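Glycerophosphodiester phosphodiesterase (Thermotoga maritima, PDB 1O1Z) belongs to the glycerophosphoryl diester phosphodiesterase family, whose members are built on a TIM-barrel fold. Local coordinates at residues 39-44 and 225-230; 204-209 and 213-218; 62-67 and 83-88. All blocks are in the same frame, centred on the assembly; numbering follows the deposited sequence. Where two conformers were deposited one is given.

Contact 1: residues 39-44 and 225-230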
# COMPACT_ATOMS: atom_id res chain seq x y z
N ALA A 39 9.01 -14.58 5.21
CA ALA A 39 7.91 -15.12 6.00
C ALA A 39 6.75 -15.66 5.15
O ALA A 39 5.79 -16.22 5.67
CB ALA A 39 7.41 -14.08 6.99
N GLY A 40 6.86 -15.49 3.84
CA GLY A 40 5.91 -16.04 2.90
C GLY A 40 4.86 -15.09 2.35
O GLY A 40 3.91 -15.55 1.70
N ALA A 41 5.02 -13.79 2.59
CA ALA A 41 4.08 -12.79 2.06
C ALA A 41 4.11 -12.82 0.53
O ALA A 41 5.13 -13.13 -0.09
CB ALA A 41 4.38 -11.41 2.55
N ASN A 42 2.99 -12.47 -0.08
CA ASN A 42 2.94 -12.31 -1.52
C ASN A 42 3.60 -11.00 -1.97
O ASN A 42 3.86 -10.82 -3.15
CB ASN A 42 1.50 -12.33 -1.99
CG ASN A 42 0.83 -13.63 -1.70
OD1 ASN A 42 0.20 -13.82 -0.68
ND2 ASN A 42 1.09 -14.61 -2.57
N GLY A 43 3.81 -10.08 -1.04
CA GLY A 43 4.43 -8.81 -1.33
C GLY A 43 4.40 -7.88 -0.14
O GLY A 43 4.20 -8.32 0.99
N VAL A 44 4.58 -6.60 -0.40
CA VAL A 44 4.64 -5.59 0.64
C VAL A 44 3.91 -4.35 0.20
O VAL A 44 3.73 -4.14 -1.00
CB VAL A 44 6.10 -5.22 0.98
CG1 VAL A 44 6.89 -6.42 1.54
CG2 VAL A 44 6.84 -4.63 -0.23
N ASP A 225 0.33 -6.00 9.47
CA ASP A 225 1.64 -5.95 10.11
C ASP A 225 2.16 -7.34 10.51
O ASP A 225 3.35 -7.55 10.69
CB ASP A 225 1.60 -5.08 11.35
CG ASP A 225 1.06 -3.69 11.10
OD1 ASP A 225 1.41 -3.09 10.06
OD2 ASP A 225 0.31 -3.11 11.93
N GLU A 226 1.24 -8.28 10.70
CA GLU A 226 1.51 -9.61 11.26
C GLU A 226 1.63 -10.64 10.16
O GLU A 226 0.77 -11.51 9.97
CB GLU A 226 0.41 -9.98 12.25
CG GLU A 226 0.39 -9.12 13.50
CD GLU A 226 1.49 -9.47 14.51
OE1 GLU A 226 2.26 -10.45 14.31
OE2 GLU A 226 1.57 -8.77 15.54
N VAL A 227 2.73 -10.55 9.42
CA VAL A 227 2.89 -11.35 8.22
C VAL A 227 2.85 -12.86 8.46
O VAL A 227 2.10 -13.58 7.80
CB VAL A 227 4.17 -10.97 7.44
CG1 VAL A 227 4.38 -11.91 6.28
CG2 VAL A 227 4.09 -9.53 6.98
N GLU A 228 3.66 -13.38 9.39
CA GLU A 228 3.69 -14.83 9.59
C GLU A 228 2.32 -15.36 10.01
O GLU A 228 1.90 -16.41 9.56
CB GLU A 228 4.71 -15.24 10.65
CG GLU A 228 6.17 -15.06 10.28
CD GLU A 228 7.10 -15.33 11.46
OE1 GLU A 228 7.54 -16.49 11.59
OE2 GLU A 228 7.35 -14.41 12.29
N LEU A 229 1.65 -14.64 10.90
CA LEU A 229 0.32 -15.02 11.36
C LEU A 229 -0.62 -15.21 10.17
O LEU A 229 -1.26 -16.22 10.03
CB LEU A 229 -0.21 -13.95 12.31
CG LEU A 229 -1.66 -14.08 12.79
CD1 LEU A 229 -1.92 -15.40 13.46
CD2 LEU A 229 -1.96 -12.90 13.72
N PHE A 230 -0.69 -14.21 9.29
CA PHE A 230 -1.67 -14.24 8.23
C PHE A 230 -1.29 -15.21 7.12
O PHE A 230 -2.15 -15.87 6.52
CB PHE A 230 -1.94 -12.81 7.73
CG PHE A 230 -2.91 -12.08 8.59
CD1 PHE A 230 -2.59 -11.70 9.87
CD2 PHE A 230 -4.19 -11.80 8.12
CE1 PHE A 230 -3.53 -11.06 10.70
CE2 PHE A 230 -5.11 -11.15 8.92
CZ PHE A 230 -4.77 -10.79 10.22
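A39 meets the first turn of helix 227-232 with its single methyl, which is wedged between two side chains: its CB lies 3.6 Å from CG of E228, in one of the two modelled conformers of that glutamate, and 3.8 Å from CG1 of V227. Two residues on, past G40, CB of A41 touches that same valine branch, CG1 of V227, again at 3.8 Å. The CG1 methyl is therefore shared by both alanines, and no hydrogen bond crosses between the two segments. This methyl owes its place to chi1 of V227 (174°), which sets it anti to the backbone N, while the other branch, CG2, lies beside that nitrogen.

E228 takes part through its aliphatic stem alone. Beyond CG the chain is extended and leads away from A39, and in the same conformer the carboxylate finds its partners farther on, where OE2 forms a salt bridge with K24 and a hydrogen bond with the hydroxyl of Y21.

Behind the two alanines is the end of helix 30-38. G40 closes it in a Schellman motif, with a positive phi of 101° that suits a residue lacking a side chain, and the chain then turns through A41 and N42 into strand 43-50. V227 also packs against A36 of the helix, so the valine bridges the helix and the turn that follows it. On the other side E226 occupies the N-cap position of helix 227-232. Here, then, the last helix of the chain packs on the first helix-to-strand connection, at the seam closing the TIM barrel, where strands 14-18 and 221-224 of this chain pair in parallel.

Contact 2: residues 204-209 and 213-218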
# COMPACT_ATOMS: atom_id res chain seq x y z
N TRP A 204 -7.33 -3.25 4.84
CA TRP A 204 -6.22 -2.75 5.65
C TRP A 204 -6.71 -2.10 6.93
O TRP A 204 -7.88 -1.76 7.04
CB TRP A 204 -5.43 -1.71 4.86
CG TRP A 204 -6.28 -0.50 4.47
CD1 TRP A 204 -7.06 -0.40 3.37
CD2 TRP A 204 -6.47 0.73 5.20
NE1 TRP A 204 -7.71 0.81 3.35
CE2 TRP A 204 -7.36 1.53 4.46
CE3 TRP A 204 -5.96 1.24 6.40
CZ2 TRP A 204 -7.77 2.80 4.87
CZ3 TRP A 204 -6.37 2.50 6.82
CH2 TRP A 204 -7.27 3.27 6.05
N THR A 205 -5.85 -1.92 7.94
CA THR A 205 -4.63 -2.67 8.16
C THR A 205 -5.03 -3.68 9.22
O THR A 205 -5.30 -3.34 10.37
CB THR A 205 -3.55 -1.76 8.72
OG1 THR A 205 -3.10 -0.87 7.69
CG2 THR A 205 -2.32 -2.59 9.12
N LEU A 206 -5.13 -4.93 8.80
CA LEU A 206 -5.82 -5.93 9.59
C LEU A 206 -4.82 -6.82 10.30
O LEU A 206 -4.03 -7.51 9.66
CB LEU A 206 -6.76 -6.72 8.68
CG LEU A 206 -7.59 -7.78 9.39
CD1 LEU A 206 -8.39 -7.20 10.55
CD2 LEU A 206 -8.48 -8.47 8.40
N ASN A 207 -4.87 -6.81 11.62
CA ASN A 207 -4.00 -7.65 12.44
C ASN A 207 -4.76 -8.67 13.27
O ASN A 207 -4.15 -9.48 13.97
CB ASN A 207 -3.13 -6.76 13.33
CG ASN A 207 -2.16 -5.91 12.53
OD1 ASN A 207 -1.69 -6.33 11.48
ND2 ASN A 207 -1.87 -4.71 13.03
N ASP A 208 -6.08 -8.64 13.21
CA ASP A 208 -6.96 -9.42 14.08
C ASP A 208 -7.43 -10.65 13.30
O ASP A 208 -8.20 -10.54 12.35
CB ASP A 208 -8.15 -8.53 14.49
CG ASP A 208 -9.14 -9.20 15.42
OD1 ASP A 208 -9.27 -10.43 15.35
OD2 ASP A 208 -9.84 -8.57 16.25
N PRO A 209 -6.98 -11.85 13.68
CA PRO A 209 -7.35 -13.05 12.92
C PRO A 209 -8.83 -13.42 12.96
O PRO A 209 -9.31 -14.12 12.06
CB PRO A 209 -6.50 -14.17 13.57
CG PRO A 209 -5.98 -13.64 14.80
CD PRO A 209 -6.09 -12.15 14.81
N ARG A 213 -11.11 -13.99 9.66
CA ARG A 213 -11.88 -15.19 9.35
C ARG A 213 -13.31 -14.84 8.93
O ARG A 213 -13.87 -15.46 8.03
CB ARG A 213 -11.92 -16.12 10.56
CG ARG A 213 -12.71 -17.42 10.39
CD ARG A 213 -12.83 -18.19 11.70
NE ARG A 213 -13.29 -19.57 11.55
CZ ARG A 213 -14.45 -20.07 11.99
NH1 ARG A 213 -15.33 -19.30 12.64
NH2 ARG A 213 -14.73 -21.35 11.79
N LYS A 214 -13.89 -13.85 9.61
CA LYS A 214 -15.26 -13.44 9.33
C LYS A 214 -15.41 -12.85 7.93
O LYS A 214 -16.45 -13.04 7.30
CB LYS A 214 -15.73 -12.42 10.37
CG LYS A 214 -15.93 -12.99 11.74
CD LYS A 214 -16.29 -11.90 12.74
N ILE A 215 -14.38 -12.17 7.44
CA ILE A 215 -14.51 -11.45 6.17
C ILE A 215 -13.76 -12.07 5.00
O ILE A 215 -13.87 -11.58 3.87
CB ILE A 215 -14.11 -9.96 6.30
CG1 ILE A 215 -12.59 -9.80 6.50
CG2 ILE A 215 -14.96 -9.26 7.34
CD1 ILE A 215 -12.10 -8.35 6.44
N ARG A 216 -12.99 -13.13 5.21
CA ARG A 216 -12.04 -13.50 4.17
C ARG A 216 -12.66 -14.03 2.88
O ARG A 216 -12.04 -13.90 1.84
CB ARG A 216 -10.95 -14.42 4.66
CG ARG A 216 -11.43 -15.65 5.22
CD ARG A 216 -10.27 -16.52 5.67
NE ARG A 216 -9.43 -16.90 4.52
CZ ARG A 216 -8.23 -17.45 4.62
NH1 ARG A 216 -7.71 -17.68 5.82
NH2 ARG A 216 -7.55 -17.77 3.54
N ARG A 217 -13.90 -14.52 2.95
CA ARG A 217 -14.62 -14.92 1.76
C ARG A 217 -14.97 -13.73 0.87
O ARG A 217 -15.29 -13.92 -0.30
CB ARG A 217 -15.92 -15.64 2.13
N GLU A 218 -14.90 -12.51 1.43
CA GLU A 218 -15.28 -11.28 0.74
C GLU A 218 -14.12 -10.53 0.11
O GLU A 218 -14.33 -9.51 -0.56
CB GLU A 218 -15.94 -10.32 1.72
CG GLU A 218 -17.12 -10.90 2.50
CD GLU A 218 -18.27 -11.26 1.59
OE1 GLU A 218 -18.60 -10.46 0.70
OE2 GLU A 218 -18.86 -12.36 1.76
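L206 and I215 reach toward each other tip to tip between a loop and the helix that follows it. From CB, which points at the helix, the leucine swings its CG opposite the backbone N (chi1 -178°) and then divides. Its CD2 methyl does the touching and meets CD1 of I215 at 4.1 Å; the other branch, CD1 of L206, points elsewhere and stays 5.7 Å from CD1 of I215. Around this meeting point the leucine also touches I211 and Y212 of the same helix, V222 of strand 221-224 and Y179, so its side chain is buried on several flanks. The isoleucine makes its half of the approach with an extended CG1-CD1 arm. CG1 sits between the backbone N and the carbonyl carbon (chi1 70°), and that rotation brings the terminal methyl to the leucine although the CB itself does not head that way.

This is a strand-loop-helix unit of the TIM barrel: strand 200-204 ends at W204, the chain passes through a cis peptide bond before T205, and helix 209-215 folds back over the loop. D208 is the N-cap, its OD1 accepting from the backbone N of E210 and, more weakly, from that of I211.

One turn into the helix, the backbone N of R213 gives its hydrogen to O of P209 over 3.0 Å, with an N-H...O angle of 154°, an i to i+4 bond of helix 209-215. CB of R213 lies 3.6 Å from the same oxygen, but the rest of the arginine runs extended and leads away from the loop. Next along the loop from the leucine, N207 faces the end of strand 221-224 and the loop after it: its OD1 accepts from the backbone N of D225, and OG1 of T224 pairs with both OD1 of N207 and O of L206.

Contact 3: residues 62-67 and 83-88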
# COMPACT_ATOMS: atom_id res chain seq x y z
N GLU A 62 5.86 12.66 6.81
CA GLU A 62 6.59 13.66 6.05
C GLU A 62 7.90 14.08 6.74
O GLU A 62 8.67 14.82 6.17
CB GLU A 62 5.73 14.91 5.77
CG GLU A 62 5.45 15.79 6.96
CD GLU A 62 4.84 17.14 6.59
OE1 GLU A 62 4.53 17.38 5.40
OE2 GLU A 62 4.67 17.96 7.50
N ASP A 63 8.11 13.64 7.98
CA ASP A 63 9.31 13.99 8.75
C ASP A 63 9.83 12.77 9.52
O ASP A 63 9.23 11.69 9.46
CB ASP A 63 9.05 15.17 9.66
CG ASP A 63 7.95 14.90 10.64
OD1 ASP A 63 7.94 13.81 11.26
OD2 ASP A 63 7.05 15.73 10.85
N LEU A 64 10.95 12.94 10.21
CA LEU A 64 11.61 11.86 10.92
C LEU A 64 11.32 11.85 12.43
O LEU A 64 12.05 11.21 13.20
CB LEU A 64 13.13 11.97 10.70
CG LEU A 64 13.61 11.90 9.25
CD1 LEU A 64 15.11 12.12 9.19
CD2 LEU A 64 13.23 10.57 8.60
N LYS A 65 10.29 12.55 12.88
CA LYS A 65 10.06 12.74 14.31
C LYS A 65 9.66 11.45 15.02
O LYS A 65 10.22 11.11 16.05
CB LYS A 65 9.00 13.84 14.58
CG LYS A 65 9.36 15.20 14.07
CD LYS A 65 8.60 16.34 14.78
CE LYS A 65 7.36 16.76 14.03
NZ LYS A 65 6.82 18.05 14.57
N ARG A 66 8.68 10.75 14.47
CA ARG A 66 8.09 9.60 15.17
C ARG A 66 9.07 8.45 15.37
O ARG A 66 9.10 7.85 16.43
CB ARG A 66 6.85 9.11 14.41
CG ARG A 66 6.09 7.94 15.04
CD ARG A 66 4.78 7.62 14.31
NE ARG A 66 5.00 7.42 12.88
CZ ARG A 66 5.19 6.24 12.29
NH1 ARG A 66 5.11 5.09 12.97
NH2 ARG A 66 5.43 6.20 10.99
N LEU A 67 9.85 8.15 14.34
CA LEU A 67 10.69 6.95 14.35
C LEU A 67 12.12 7.23 14.80
O LEU A 67 12.79 6.33 15.32
CB LEU A 67 10.72 6.32 12.96
CG LEU A 67 9.40 5.76 12.38
CD1 LEU A 67 9.65 5.25 11.02
CD2 LEU A 67 8.84 4.68 13.30
N LYS A 83 19.87 9.43 4.81
CA LYS A 83 20.59 8.22 5.19
C LYS A 83 21.60 8.48 6.31
O LYS A 83 21.75 7.65 7.20
CB LYS A 83 21.27 7.64 3.95
CG LYS A 83 20.24 6.91 3.06
CD LYS A 83 20.81 6.27 1.85
CE LYS A 83 19.74 5.55 1.04
NZ LYS A 83 19.35 4.23 1.57
N GLU A 84 22.28 9.62 6.28
CA GLU A 84 23.19 9.95 7.36
C GLU A 84 22.43 10.08 8.68
O GLU A 84 22.84 9.55 9.70
CB GLU A 84 23.95 11.25 7.06
CG GLU A 84 24.85 11.20 5.83
CD GLU A 84 25.13 12.58 5.22
OE1 GLU A 84 25.44 13.51 6.00
OE2 GLU A 84 25.04 12.74 3.98
N LEU A 85 21.31 10.81 8.66
CA LEU A 85 20.51 11.05 9.86
C LEU A 85 19.91 9.79 10.47
O LEU A 85 19.78 9.68 11.69
CB LEU A 85 19.37 12.01 9.53
CG LEU A 85 19.80 13.45 9.30
CD1 LEU A 85 18.69 14.24 8.63
CD2 LEU A 85 20.26 14.11 10.59
N THR A 86 19.57 8.83 9.62
CA THR A 86 18.92 7.58 10.05
C THR A 86 19.90 6.38 10.10
O THR A 86 19.47 5.24 10.22
CB THR A 86 17.75 7.20 9.12
OG1 THR A 86 18.23 7.02 7.79
CG2 THR A 86 16.71 8.30 9.03
N ASP A 87 21.19 6.68 10.06
CA ASP A 87 22.29 5.72 9.87
C ASP A 87 21.96 4.60 8.90
O ASP A 87 22.15 3.41 9.15
CB ASP A 87 22.81 5.17 11.19
CG ASP A 87 24.29 4.81 11.12
OD1 ASP A 87 25.05 5.41 10.27
OD2 ASP A 87 24.78 3.96 11.90
N GLY A 88 21.44 5.01 7.76
CA GLY A 88 21.26 4.14 6.63
C GLY A 88 19.93 3.43 6.62
O GLY A 88 19.71 2.65 5.69
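L64 is the one residue of 62-67 that touches 83-88, at the end of helix 79-85: the nearest CA atoms, those of L64 and T86, are 8.5 Å apart, and no hydrogen bond joins the two segments. What closes the distance is the leucine's forked end. Its CD1 touches two residues at once, lying 4.1 Å from CG2 of T86 and 4.2 Å from CD1 of L85, while its CD2 also comes within 4.2 Å of CG2 of T86. The leucine crosses each of these side chains at about a right angle, so it meets them across their length, through its methyls.

T86 shows two different sides. Its methyl CG2 lies beside the backbone N and faces the leucine, whereas OG1 sits between the backbone N and the carbonyl carbon (chi1 60°). From there the hydroxyl hydrogen-bonds to O of L82, in the preceding turn of the helix, and to the backbone N of I90. The polar branch is thus tied to its own helix end and the segment after it, and the apolar branch is turned to the contact.

Both backbones change course here. D63 forms an Asx turn, its OD1 accepting from the backbone N of K65 at 3.1 Å, and L64 is the N-cap of helix 65-68. Opposite, helix 79-85 finishes in a Schellman motif in which N of G88 bonds to O of K83 over 2.7 Å and D87 carries the positive phi. L64 and L85 also both pack on L70 of strand 70-73. This apolar cluster joins the small two-stranded antiparallel sheet 63-64/70-73 to helix 79-85, within the insertion that follows the second barrel strand, 43-50, as in this family of TIM barrels.

Overall arrangement
From the N terminus, the chain lays down strand 14-18 and helix 30-38 before opening contact 1 at 39-44, a loop unclosed until 225-230, where the last helix is fastened to the first helix-to-strand turn. The other two contacts fall within that span. Contact 3 comes first, closing a short loop from 62-67 to 83-88 and tying the small sheet to helix 79-85. Contact 2 follows in series, holding the loop after strand 200-204 to helix 209-215. It touches contact 1 through the ring of F230, which packs on the loop at L206 and N207 (F230 CZ to L206 O 3.4 Å). Contact 3 stands apart, its centre about 25 Å from that of contact 1.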